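Local structure of replication initiator A family protein (Staphylococcus aureus CA-347, 4PT7) at residues B[98-101]-B[106-109]; B[53-58]-B[64-69]; B[21-26]-B[30-35]. The protein probably initiates replication of staphylococcal multiresistance plasmids by assembling on the replication origin, with an N-terminal region of the helix-turn-helix class. All coordinates share one frame; numbering follows the deposited sequence.

Contact 1 of 3, residues B[98-101]-B[106-109]; sequences KRRG and NILY
Lys-98 and Ile-107 form an antiparallel hydrogen-bonded pair, their CA atoms 4.9 Å apart. Lys-98 N donates to Ile-107 O over 2.8 Å in an almost straight bond (175° at the hydrogen). The return bond from Ile-107 N to Lys-98 O has the same length of 2.8 Å but bends to 157°. Beyond this pair the 98-101 segment is no longer bridged, and side chains take over the contact. On the face that the pair shares, Lys-98 CB lies 4.0 Å from Ile-107 CB. The lysine chain runs on to graze Tyr-109, Lys-98 CE standing 4.1 Å from Tyr-109 CE1. Arg-100 approaches the same isoleucine from the loop. Its chain, turned at chi3 (64°), sets Arg-100 CD 3.5 Å from Ile-107 CG1, an apolar contact of the stem, and leaves Arg-100 NH1 3.3 Å from Ile-107 CD1, a guanidinium nitrogen against a methyl. Asn-106 packs its amide against Arg-99: Asn-106 OD1 sits 3.2 Å from Arg-99 CG and also close to Arg-99 CA, with the guanidinium and amide planes inclined to each other. Leu-108, on the other face, belongs to the buried side and meets Leu-95 and Gln-97. Strands 95-98 and 107-110 thus form a two-stranded antiparallel hairpin near the surface, consistent with the beta wing of a winged helix-turn-helix domain, with Arg-99 and Arg-100 in the loop between them.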
ATOM      1  N   LYS B  98      -3.822  23.610  -1.926  1.00 73.19           N
ATOM      2  CA  LYS B  98      -4.089  24.640  -2.934  1.00 78.18           C
ATOM      3  C   LYS B  98      -3.648  24.121  -4.302  1.00 82.60           C
ATOM      4  O   LYS B  98      -2.464  23.853  -4.529  1.00 79.88           O
ATOM      5  CB  LYS B  98      -3.339  25.939  -2.611  1.00 78.63           C
ATOM      6  CG  LYS B  98      -3.812  26.648  -1.344  1.00 82.15           C
ATOM      7  CD  LYS B  98      -3.150  28.010  -1.178  1.00 82.63           C
ATOM      8  CE  LYS B  98      -3.585  28.695   0.119  1.00 85.75           C
ATOM      9  NZ  LYS B  98      -5.062  28.887   0.201  1.00 85.79           N
ATOM     10  N   ARG B  99      -4.607  23.974  -5.212  1.00 87.91           N
ATOM     11  CA  ARG B  99      -4.308  23.479  -6.549  1.00 92.25           C
ATOM     12  C   ARG B  99      -3.779  24.565  -7.479  1.00 95.43           C
ATOM     13  O   ARG B  99      -4.157  25.735  -7.370  1.00 94.26           O
ATOM     14  CB  ARG B  99      -5.552  22.836  -7.164  1.00 90.92           C
ATOM     15  CG  ARG B  99      -5.906  21.487  -6.564  1.00 93.39           C
ATOM     16  CD  ARG B  99      -7.012  20.803  -7.352  1.00 93.20           C
ATOM     17  NE  ARG B  99      -7.142  19.391  -7.000  1.00 93.10           N
ATOM     18  CZ  ARG B  99      -7.535  18.945  -5.811  1.00 94.74           C
ATOM     19  NH1 ARG B  99      -7.845  19.801  -4.845  1.00 95.27           N
ATOM     20  NH2 ARG B  99      -7.619  17.639  -5.586  1.00 93.26           N
ATOM     21  N   ARG B 100      -2.897  24.162  -8.388  1.00 99.28           N
ATOM     22  CA  ARG B 100      -2.305  25.074  -9.355  1.00104.18           C
ATOM     23  C   ARG B 100      -2.668  24.604 -10.764  1.00108.23           C
ATOM     24  O   ARG B 100      -2.290  25.225 -11.763  1.00108.74           O
ATOM     25  CB  ARG B 100      -0.784  25.112  -9.165  1.00103.13           C
ATOM     26  CG  ARG B 100      -0.350  25.746  -7.843  1.00 99.17           C
ATOM     27  CD  ARG B 100       0.975  25.191  -7.350  1.00 96.54           C
ATOM     28  NE  ARG B 100       2.094  25.499  -8.235  1.00 96.36           N
ATOM     29  CZ  ARG B 100       3.323  25.015  -8.073  1.00 96.06           C
ATOM     30  NH1 ARG B 100       3.587  24.199  -7.062  1.00 94.19           N
ATOM     31  NH2 ARG B 100       4.290  25.346  -8.918  1.00 97.09           N
ATOM     32  N   GLY B 101      -3.411  23.500 -10.828  1.00110.76           N
ATOM     33  CA  GLY B 101      -3.835  22.951 -12.104  1.00113.76           C
ATOM     34  C   GLY B 101      -2.684  22.469 -12.964  1.00116.24           C
ATOM     35  O   GLY B 101      -1.521  22.533 -12.555  1.00116.67           O
ATOM     36  N   ASN B 106       0.478  20.443  -6.525  1.00 76.50           N
ATOM     37  CA  ASN B 106      -0.379  21.231  -5.653  1.00 72.82           C
ATOM     38  C   ASN B 106       0.410  21.692  -4.433  1.00 67.13           C
ATOM     39  O   ASN B 106       1.362  21.039  -4.012  1.00 68.09           O
ATOM     40  CB  ASN B 106      -1.589  20.405  -5.205  1.00 76.65           C
ATOM     41  CG  ASN B 106      -2.463  19.973  -6.367  1.00 81.31           C
ATOM     42  OD1 ASN B 106      -2.860  20.795  -7.198  1.00 82.30           O
ATOM     43  ND2 ASN B 106      -2.768  18.679  -6.431  1.00 82.27           N
ATOM     44  N   ILE B 107       0.018  22.829  -3.876  1.00 62.26           N
ATOM     45  CA  ILE B 107       0.674  23.361  -2.693  1.00 56.72           C
ATOM     46  C   ILE B 107      -0.015  22.762  -1.475  1.00 53.78           C
ATOM     47  O   ILE B 107      -1.220  22.927  -1.305  1.00 50.90           O
ATOM     48  CB  ILE B 107       0.540  24.893  -2.613  1.00 58.01           C
ATOM     49  CG1 ILE B 107       1.082  25.531  -3.891  1.00 61.07           C
ATOM     50  CG2 ILE B 107       1.309  25.420  -1.413  1.00 53.11           C
ATOM     51  CD1 ILE B 107       2.529  25.198  -4.154  1.00 69.44           C
ATOM     52  N   LEU B 108       0.747  22.056  -0.645  1.00 50.26           N
ATOM     53  CA  LEU B 108       0.205  21.442   0.566  1.00 46.46           C
ATOM     54  C   LEU B 108       0.747  22.117   1.825  1.00 44.03           C
ATOM     55  O   LEU B 108       1.961  22.308   1.974  1.00 41.45           O
ATOM     56  CB  LEU B 108       0.538  19.943   0.627  1.00 46.39           C
ATOM     57  CG  LEU B 108      -0.342  18.949  -0.141  1.00 53.73           C
ATOM     58  CD1 LEU B 108      -0.310  19.278  -1.618  1.00 54.86           C
ATOM     59  CD2 LEU B 108       0.160  17.523   0.092  1.00 49.85           C
ATOM     60  N   TYR B 109      -0.163  22.475   2.724  1.00 40.92           N
ATOM     61  CA  TYR B 109       0.201  23.099   3.990  1.00 40.51           C
ATOM     62  C   TYR B 109      -0.193  22.153   5.110  1.00 41.87           C
ATOM     63  O   TYR B 109      -1.384  21.888   5.313  1.00 40.88           O
ATOM     64  CB  TYR B 109      -0.548  24.416   4.220  1.00 42.35           C
ATOM     65  CG  TYR B 109      -0.006  25.607   3.475  1.00 48.94           C
ATOM     66  CD1 TYR B 109      -0.523  25.972   2.237  1.00 47.87           C
ATOM     67  CD2 TYR B 109       1.010  26.392   4.026  1.00 49.23           C
ATOM     68  CE1 TYR B 109      -0.042  27.093   1.559  1.00 51.98           C
ATOM     69  CE2 TYR B 109       1.497  27.510   3.360  1.00 50.84           C
ATOM     70  CZ  TYR B 109       0.966  27.856   2.128  1.00 52.12           C
ATOM     71  OH  TYR B 109       1.447  28.957   1.457  1.00 49.53           O
TER

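Contact 2 of 3, residues B[53-58]-B[64-69]; sequences NSWVDE and FVYSNE
Trp-55 and Tyr-66 each hold CG anti to their own carbonyl carbon (chi1 -67° and -72°), and these torsions direct the indole edge onto the phenol face. The pair is T-shaped: the six-membered ring of Trp-55 and the ring of Tyr-66 have centroids 4.8 Å apart and planes at 82°. Trp-55 CZ3 stands over the middle of the tyrosine ring, with Trp-55 CH2 3.5 Å from Tyr-66 CE2. Val-65 covers one indole face. Its CG1 lies anti to the backbone N, which leaves CG2 to meet the five-membered ring, 3.5 Å from the centroid and nearly on the normal, a CH-pi contact; Val-65 N lies over the same ring system, 3.6 Å from Trp-55 CZ3. The opposite face is lined by CB of Asn-53, so the indole is clamped between the two residues. A water bridges the polar ends, 2.9 Å from Asn-53 ND2, which donates to it, and 2.8 Å from Tyr-66 OH. Both groups have further partners: Arg-46 bonds the tyrosine hydroxyl, and Asn-53 OD1 is held by the backbone of Glu-131 of the second subunit. A Schellman motif with Ser-54 at C-prime closes helix 34-52; Trp-55 then centres an inverse gamma turn. Ser-67, across the contact, is the N-cap of helix 68-74, so the aromatic pair joins one helix's end to the next helix's start.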
ATOM      1  N   ASN B  53      14.495  23.881   1.335  1.00 53.25           N
ATOM      2  CA  ASN B  53      14.106  24.109  -0.053  1.00 52.94           C
ATOM      3  C   ASN B  53      13.513  25.501  -0.213  1.00 50.68           C
ATOM      4  O   ASN B  53      12.983  25.839  -1.270  1.00 52.75           O
ATOM      5  CB  ASN B  53      13.069  23.077  -0.513  1.00 53.26           C
ATOM      6  CG  ASN B  53      13.605  21.668  -0.492  1.00 50.50           C
ATOM      7  OD1 ASN B  53      14.796  21.444  -0.699  1.00 55.22           O
ATOM      8  ND2 ASN B  53      12.721  20.703  -0.261  1.00 55.48           N
ATOM      9  N   SER B  54      13.598  26.299   0.847  1.00 50.65           N
ATOM     10  CA  SER B  54      13.067  27.658   0.847  1.00 51.70           C
ATOM     11  C   SER B  54      11.565  27.686   0.586  1.00 51.06           C
ATOM     12  O   SER B  54      11.029  28.690   0.118  1.00 52.07           O
ATOM     13  CB  SER B  54      13.787  28.513  -0.204  1.00 55.08           C
ATOM     14  OG  SER B  54      15.192  28.457  -0.029  1.00 62.63           O
ATOM     15  N   TRP B  55      10.883  26.583   0.882  1.00 49.66           N
ATOM     16  CA  TRP B  55       9.438  26.525   0.686  1.00 48.78           C
ATOM     17  C   TRP B  55       8.735  27.179   1.866  1.00 48.81           C
ATOM     18  O   TRP B  55       8.026  26.520   2.633  1.00 47.38           O
ATOM     19  CB  TRP B  55       8.959  25.076   0.538  1.00 44.43           C
ATOM     20  CG  TRP B  55       9.442  24.400  -0.716  1.00 51.69           C
ATOM     21  CD1 TRP B  55       9.985  25.001  -1.816  1.00 47.72           C
ATOM     22  CD2 TRP B  55       9.407  22.995  -1.002  1.00 52.31           C
ATOM     23  NE1 TRP B  55      10.294  24.061  -2.767  1.00 50.10           N
ATOM     24  CE2 TRP B  55       9.951  22.821  -2.297  1.00 53.54           C
ATOM     25  CE3 TRP B  55       8.972  21.865  -0.294  1.00 48.15           C
ATOM     26  CZ2 TRP B  55      10.071  21.563  -2.897  1.00 49.21           C
ATOM     27  CZ3 TRP B  55       9.093  20.614  -0.889  1.00 49.29           C
ATOM     28  CH2 TRP B  55       9.639  20.473  -2.178  1.00 49.78           C
ATOM     29  N   VAL B  56       8.947  28.483   2.011  1.00 49.92           N
ATOM     30  CA  VAL B  56       8.335  29.240   3.092  1.00 50.11           C
ATOM     31  C   VAL B  56       7.453  30.332   2.509  1.00 53.58           C
ATOM     32  O   VAL B  56       7.854  31.085   1.625  1.00 51.69           O
ATOM     33  CB  VAL B  56       9.398  29.881   4.010  1.00 48.53           C
ATOM     34  CG1 VAL B  56       8.722  30.639   5.149  1.00 45.45           C
ATOM     35  CG2 VAL B  56      10.319  28.806   4.556  1.00 49.20           C
ATOM     36  N   ASP B  57       6.238  30.392   3.024  1.00 59.53           N
ATOM     37  CA  ASP B  57       5.233  31.349   2.598  1.00 63.76           C
ATOM     38  C   ASP B  57       5.657  32.781   2.918  1.00 66.40           C
ATOM     39  O   ASP B  57       6.606  33.001   3.669  1.00 67.32           O
ATOM     40  CB  ASP B  57       3.928  31.022   3.315  1.00 66.22           C
ATOM     41  CG  ASP B  57       2.738  31.534   2.592  1.00 74.05           C
ATOM     42  OD1 ASP B  57       2.828  31.675   1.356  1.00 82.38           O
ATOM     43  OD2 ASP B  57       1.714  31.777   3.253  1.00 81.18           O
ATOM     44  N   GLU B  58       4.950  33.756   2.355  1.00 67.12           N
ATOM     45  CA  GLU B  58       5.267  35.158   2.608  1.00 69.67           C
ATOM     46  C   GLU B  58       5.012  35.529   4.066  1.00 68.09           C
ATOM     47  O   GLU B  58       5.578  36.496   4.573  1.00 64.52           O
ATOM     48  CB  GLU B  58       4.438  36.075   1.699  1.00 75.44           C
ATOM     49  CG  GLU B  58       5.216  36.678   0.541  1.00 84.12           C
ATOM     50  CD  GLU B  58       5.600  35.652  -0.518  1.00 90.83           C
ATOM     51  OE1 GLU B  58       6.359  36.019  -1.444  1.00 91.31           O
ATOM     52  OE2 GLU B  58       5.142  34.488  -0.431  1.00 90.37           O
ATOM     53  N   PHE B  64       4.564  22.450   1.268  1.00 44.07           N
ATOM     54  CA  PHE B  64       5.158  21.419   0.422  1.00 45.14           C
ATOM     55  C   PHE B  64       4.797  21.666  -1.037  1.00 48.06           C
ATOM     56  O   PHE B  64       3.688  22.125  -1.344  1.00 45.34           O
ATOM     57  CB  PHE B  64       4.653  20.029   0.813  1.00 41.80           C
ATOM     58  CG  PHE B  64       5.044  19.608   2.190  1.00 42.26           C
ATOM     59  CD1 PHE B  64       4.074  19.361   3.157  1.00 38.73           C
ATOM     60  CD2 PHE B  64       6.383  19.435   2.519  1.00 39.98           C
ATOM     61  CE1 PHE B  64       4.438  18.947   4.440  1.00 41.12           C
ATOM     62  CE2 PHE B  64       6.756  19.022   3.797  1.00 39.96           C
ATOM     63  CZ  PHE B  64       5.782  18.777   4.757  1.00 35.23           C
ATOM     64  N   VAL B  65       5.743  21.354  -1.922  1.00 48.81           N
ATOM     65  CA  VAL B  65       5.557  21.510  -3.358  1.00 53.62           C
ATOM     66  C   VAL B  65       5.938  20.182  -3.998  1.00 51.99           C
ATOM     67  O   VAL B  65       6.551  20.147  -5.061  1.00 55.16           O
ATOM     68  CB  VAL B  65       6.488  22.595  -3.942  1.00 59.15           C
ATOM     69  CG1 VAL B  65       6.008  22.992  -5.322  1.00 62.27           C
ATOM     70  CG2 VAL B  65       6.543  23.791  -3.026  1.00 65.41           C
ATOM     71  N   TYR B  66       5.588  19.088  -3.337  1.00 51.38           N
ATOM     72  CA  TYR B  66       5.923  17.765  -3.847  1.00 48.07           C
ATOM     73  C   TYR B  66       4.881  17.243  -4.839  1.00 46.76           C
ATOM     74  O   TYR B  66       3.674  17.452  -4.668  1.00 44.27           O
ATOM     75  CB  TYR B  66       6.062  16.781  -2.682  1.00 43.51           C
ATOM     76  CG  TYR B  66       7.299  16.970  -1.820  1.00 41.90           C
ATOM     77  CD1 TYR B  66       7.188  17.144  -0.439  1.00 39.09           C
ATOM     78  CD2 TYR B  66       8.575  16.901  -2.370  1.00 41.34           C
ATOM     79  CE1 TYR B  66       8.314  17.235   0.370  1.00 36.15           C
ATOM     80  CE2 TYR B  66       9.716  16.990  -1.562  1.00 43.51           C
ATOM     81  CZ  TYR B  66       9.572  17.156  -0.193  1.00 42.18           C
ATOM     82  OH  TYR B  66      10.684  17.227   0.612  1.00 43.04           O
ATOM     83  N   SER B  67       5.352  16.570  -5.882  1.00 47.84           N
ATOM     84  CA  SER B  67       4.442  16.002  -6.873  1.00 50.02           C
ATOM     85  C   SER B  67       3.853  14.737  -6.276  1.00 46.14           C
ATOM     86  O   SER B  67       4.352  14.230  -5.264  1.00 44.84           O
ATOM     87  CB  SER B  67       5.187  15.659  -8.171  1.00 48.42           C
ATOM     88  OG  SER B  67       6.219  14.715  -7.944  1.00 50.29           O
ATOM     89  N   ASN B  68       2.789  14.236  -6.891  1.00 48.16           N
ATOM     90  CA  ASN B  68       2.134  13.026  -6.418  1.00 48.68           C
ATOM     91  C   ASN B  68       3.093  11.841  -6.413  1.00 48.05           C
ATOM     92  O   ASN B  68       3.006  10.973  -5.552  1.00 51.89           O
ATOM     93  CB  ASN B  68       0.924  12.723  -7.297  1.00 53.08           C
ATOM     94  CG  ASN B  68      -0.251  13.634  -7.002  1.00 54.27           C
ATOM     95  OD1 ASN B  68      -1.177  13.756  -7.805  1.00 61.26           O
ATOM     96  ND2 ASN B  68      -0.229  14.267  -5.837  1.00 57.04           N
ATOM     97  N   GLU B  69       4.013  11.811  -7.373  1.00 48.24           N
ATOM     98  CA  GLU B  69       4.988  10.730  -7.457  1.00 51.35           C
ATOM     99  C   GLU B  69       5.923  10.795  -6.251  1.00 49.51           C
ATOM    100  O   GLU B  69       6.299   9.768  -5.687  1.00 49.89           O
ATOM    101  CB  GLU B  69       5.840  10.845  -8.740  1.00 55.52           C
ATOM    102  CG  GLU B  69       5.131  10.526 -10.062  1.00 62.89           C
ATOM    103  CD  GLU B  69       4.375  11.702 -10.681  1.00 62.46           C
ATOM    104  OE1 GLU B  69       3.855  11.525 -11.802  1.00 65.76           O
ATOM    105  OE2 GLU B  69       4.289  12.790 -10.068  1.00 66.17           O
TER
HETATM  106  O   HOH W   1      12.928  17.871  -0.908  1.00 44.40           O

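Contact 3 of 3, residues B[21-26]-B[30-35]; sequences KVFFTS and KNLTND
Phe-23 and Leu-32 make the close part of this contact, where a methyl group rests on an aromatic face. Leu-32 CD1 lies 3.9 Å from the centroid of the Phe-23 ring and only 8° off its normal, a CH-pi contact with the methyl over the ring rather than at its rim. The nearest atom contact is Leu-32 CD1 to Phe-23 CG, at 4.0 Å. In Leu-32, chi1 of -66° with CD1 continuing the chain away from CA (chi2 -175°) carries this methyl across to the phenyl. The ring is enclosed further by Tyr-29 and Tyr-40, both in edge-to-face pairs with it, while Leu-94 touches Phe-23 and Leu-32 alike. At the other end the backbones come nearest, Ser-26 CA and Lys-30 CA being 7.1 Å apart, but the side chains do not meet. Ser-26 O and Lys-30 N, at 4.0 Å, form no hydrogen bond. Here the exposed Lys-30 leads its chain away from 21-26, whereas the hydroxyl of Ser-26 turns to Asn-28. No hydrogen bond spans the two segments. Polar groups find partners outside them: Phe-23 O accepts from Lys-37 NZ, and Thr-33 OG1 caps the start of helix 34-52 through the backbone of Met-36. The chemistry suggests that apolar packing, helped by the Lys-37 bond to Phe-23 O, keeps the weakly bonded helical turn about 22-25 against the chain leading into helix 34-52.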
ATOM      1  N   LYS B  21      -0.305  13.035  20.369  1.00 36.42           N
ATOM      2  CA  LYS B  21      -1.098  12.196  21.263  1.00 36.89           C
ATOM      3  C   LYS B  21      -2.584  12.508  21.140  1.00 37.93           C
ATOM      4  O   LYS B  21      -3.433  11.635  21.330  1.00 39.51           O
ATOM      5  CB  LYS B  21      -0.655  12.390  22.721  1.00 36.40           C
ATOM      6  CG  LYS B  21       0.703  11.773  23.065  1.00 37.55           C
ATOM      7  CD  LYS B  21       0.877  11.652  24.587  1.00 31.81           C
ATOM      8  CE  LYS B  21       2.211  11.032  24.936  1.00 36.28           C
ATOM      9  NZ  LYS B  21       2.396  10.882  26.417  1.00 36.78           N
ATOM     10  N   VAL B  22      -2.895  13.756  20.819  1.00 36.62           N
ATOM     11  CA  VAL B  22      -4.281  14.165  20.667  1.00 39.96           C
ATOM     12  C   VAL B  22      -4.982  13.310  19.594  1.00 40.98           C
ATOM     13  O   VAL B  22      -6.203  13.195  19.594  1.00 41.36           O
ATOM     14  CB  VAL B  22      -4.364  15.682  20.321  1.00 40.29           C
ATOM     15  CG1 VAL B  22      -3.743  15.945  18.966  1.00 39.17           C
ATOM     16  CG2 VAL B  22      -5.803  16.166  20.374  1.00 40.82           C
ATOM     17  N   PHE B  23      -4.214  12.691  18.694  1.00 36.71           N
ATOM     18  CA  PHE B  23      -4.815  11.851  17.651  1.00 37.99           C
ATOM     19  C   PHE B  23      -5.365  10.557  18.244  1.00 42.08           C
ATOM     20  O   PHE B  23      -6.074   9.811  17.568  1.00 40.36           O
ATOM     21  CB  PHE B  23      -3.793  11.491  16.540  1.00 32.70           C
ATOM     22  CG  PHE B  23      -3.441  12.642  15.621  1.00 29.03           C
ATOM     23  CD1 PHE B  23      -4.040  13.887  15.782  1.00 28.55           C
ATOM     24  CD2 PHE B  23      -2.506  12.478  14.603  1.00 25.58           C
ATOM     25  CE1 PHE B  23      -3.707  14.958  14.938  1.00 26.19           C
ATOM     26  CE2 PHE B  23      -2.169  13.534  13.756  1.00 32.56           C
ATOM     27  CZ  PHE B  23      -2.768  14.777  13.922  1.00 31.49           C
ATOM     28  N   PHE B  24      -5.040  10.280  19.501  1.00 42.61           N
ATOM     29  CA  PHE B  24      -5.518   9.053  20.126  1.00 45.31           C
ATOM     30  C   PHE B  24      -6.419   9.316  21.328  1.00 48.79           C
ATOM     31  O   PHE B  24      -6.914   8.385  21.953  1.00 52.33           O
ATOM     32  CB  PHE B  24      -4.342   8.176  20.567  1.00 37.20           C
ATOM     33  CG  PHE B  24      -3.383   7.838  19.463  1.00 39.35           C
ATOM     34  CD1 PHE B  24      -2.313   8.677  19.172  1.00 32.10           C
ATOM     35  CD2 PHE B  24      -3.531   6.664  18.728  1.00 33.37           C
ATOM     36  CE1 PHE B  24      -1.397   8.350  18.164  1.00 32.50           C
ATOM     37  CE2 PHE B  24      -2.625   6.328  17.719  1.00 35.07           C
ATOM     38  CZ  PHE B  24      -1.554   7.174  17.439  1.00 34.85           C
ATOM     39  N   THR B  25      -6.633  10.583  21.650  1.00 54.64           N
ATOM     40  CA  THR B  25      -7.484  10.940  22.780  1.00 59.36           C
ATOM     41  C   THR B  25      -8.693  11.729  22.301  1.00 62.98           C
ATOM     42  O   THR B  25      -9.830  11.393  22.644  1.00 68.52           O
ATOM     43  CB  THR B  25      -6.715  11.785  23.824  1.00 59.95           C
ATOM     44  OG1 THR B  25      -6.225  12.984  23.211  1.00 60.22           O
ATOM     45  CG2 THR B  25      -5.536  10.991  24.385  1.00 62.21           C
ATOM     46  N   SER B  26      -8.437  12.766  21.503  1.00 64.58           N
ATOM     47  CA  SER B  26      -9.486  13.630  20.953  1.00 69.97           C
ATOM     48  C   SER B  26     -10.430  12.852  20.048  1.00 74.13           C
ATOM     49  O   SER B  26      -9.985  12.100  19.170  1.00 70.03           O
ATOM     50  CB  SER B  26      -8.860  14.778  20.146  1.00 70.57           C
ATOM     51  OG  SER B  26      -9.846  15.600  19.541  1.00 67.78           O
ATOM     52  N   LYS B  30     -11.207  10.873  15.610  1.00 46.81           N
ATOM     53  CA  LYS B  30     -11.576   9.468  15.632  1.00 50.09           C
ATOM     54  C   LYS B  30     -11.720   8.911  14.211  1.00 48.17           C
ATOM     55  O   LYS B  30     -11.687   7.700  14.016  1.00 48.68           O
ATOM     56  CB  LYS B  30     -12.881   9.276  16.418  1.00 54.75           C
ATOM     57  CG  LYS B  30     -14.105   9.926  15.775  1.00 65.65           C
ATOM     58  CD  LYS B  30     -15.350   9.758  16.646  1.00 75.54           C
ATOM     59  CE  LYS B  30     -16.619  10.197  15.904  1.00 80.82           C
ATOM     60  NZ  LYS B  30     -16.607  11.623  15.450  1.00 82.30           N
ATOM     61  N   ASN B  31     -11.862   9.794  13.223  1.00 44.69           N
ATOM     62  CA  ASN B  31     -12.000   9.371  11.828  1.00 46.41           C
ATOM     63  C   ASN B  31     -10.659   9.075  11.155  1.00 49.17           C
ATOM     64  O   ASN B  31     -10.619   8.495  10.068  1.00 50.36           O
ATOM     65  CB  ASN B  31     -12.747  10.442  11.028  1.00 47.76           C
ATOM     66  CG  ASN B  31     -14.211  10.565  11.446  1.00 56.03           C
ATOM     67  OD1 ASN B  31     -14.743  11.702  11.452  1.00 52.58           O
ATOM     68  ND2 ASN B  31     -14.828   9.519  11.766  1.00 51.56           N
ATOM     69  N   LEU B  32      -9.563   9.471  11.796  1.00 42.83           N
ATOM     70  CA  LEU B  32      -8.245   9.233  11.228  1.00 41.00           C
ATOM     71  C   LEU B  32      -7.874   7.760  11.317  1.00 42.34           C
ATOM     72  O   LEU B  32      -8.114   7.102  12.329  1.00 43.05           O
ATOM     73  CB  LEU B  32      -7.166  10.060  11.954  1.00 37.99           C
ATOM     74  CG  LEU B  32      -7.188  11.588  11.850  1.00 41.72           C
ATOM     75  CD1 LEU B  32      -5.943  12.145  12.541  1.00 42.54           C
ATOM     76  CD2 LEU B  32      -7.214  12.027  10.386  1.00 39.68           C
ATOM     77  N   THR B  33      -7.289   7.247  10.245  1.00 39.94           N
ATOM     78  CA  THR B  33      -6.853   5.863  10.203  1.00 41.17           C
ATOM     79  C   THR B  33      -5.386   5.867  10.633  1.00 38.97           C
ATOM     80  O   THR B  33      -4.755   6.921  10.694  1.00 38.45           O
ATOM     81  CB  THR B  33      -6.938   5.306   8.775  1.00 43.39           C
ATOM     82  OG1 THR B  33      -6.015   6.015   7.938  1.00 38.83           O
ATOM     83  CG2 THR B  33      -8.351   5.486   8.220  1.00 40.28           C
ATOM     84  N   ASN B  34      -4.837   4.698  10.926  1.00 40.76           N
ATOM     85  CA  ASN B  34      -3.444   4.645  11.324  1.00 39.36           C
ATOM     86  C   ASN B  34      -2.551   5.185  10.215  1.00 40.96           C
ATOM     87  O   ASN B  34      -1.546   5.840  10.498  1.00 42.72           O
ATOM     88  CB  ASN B  34      -3.031   3.213  11.682  1.00 41.65           C
ATOM     89  CG  ASN B  34      -3.668   2.724  12.978  1.00 44.97           C
ATOM     90  OD1 ASN B  34      -3.953   3.512  13.880  1.00 46.74           O
ATOM     91  ND2 ASN B  34      -3.871   1.417  13.080  1.00 43.72           N
ATOM     92  N   ASP B  35      -2.909   4.926   8.959  1.00 41.57           N
ATOM     93  CA  ASP B  35      -2.093   5.413   7.855  1.00 39.88           C
ATOM     94  C   ASP B  35      -2.043   6.937   7.802  1.00 36.35           C
ATOM     95  O   ASP B  35      -1.021   7.522   7.427  1.00 32.39           O
ATOM     96  CB  ASP B  35      -2.586   4.848   6.518  1.00 44.57           C
ATOM     97  CG  ASP B  35      -2.083   3.435   6.269  1.00 48.67           C
ATOM     98  OD1 ASP B  35      -0.894   3.172   6.552  1.00 49.17           O
ATOM     99  OD2 ASP B  35      -2.869   2.594   5.791  1.00 53.32           O
TER

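How the contacts relate
Contacts 1 and 2 adjoin, with centres 9 Å apart. Leu-108 O lies 2.7 Å from Phe-64 N, a probable hydrogen bond that ties the start of the 64-69 segment, at Phe-64, to strand 107-110. Arg-100 NH1 packs 3.2 Å from Val-65 CG1, so the valine that covers the indole in contact 2 also meets the loop of contact 1. Contact 3 is remote: its centre is about 25 Å from that of contact 1 and 26 Å from that of contact 2, and it lies across the chain's centre from contact 2. Helix 34-52 connects these two, starting within contact 3 and ending just before contact 2. Both also touch the second subunit.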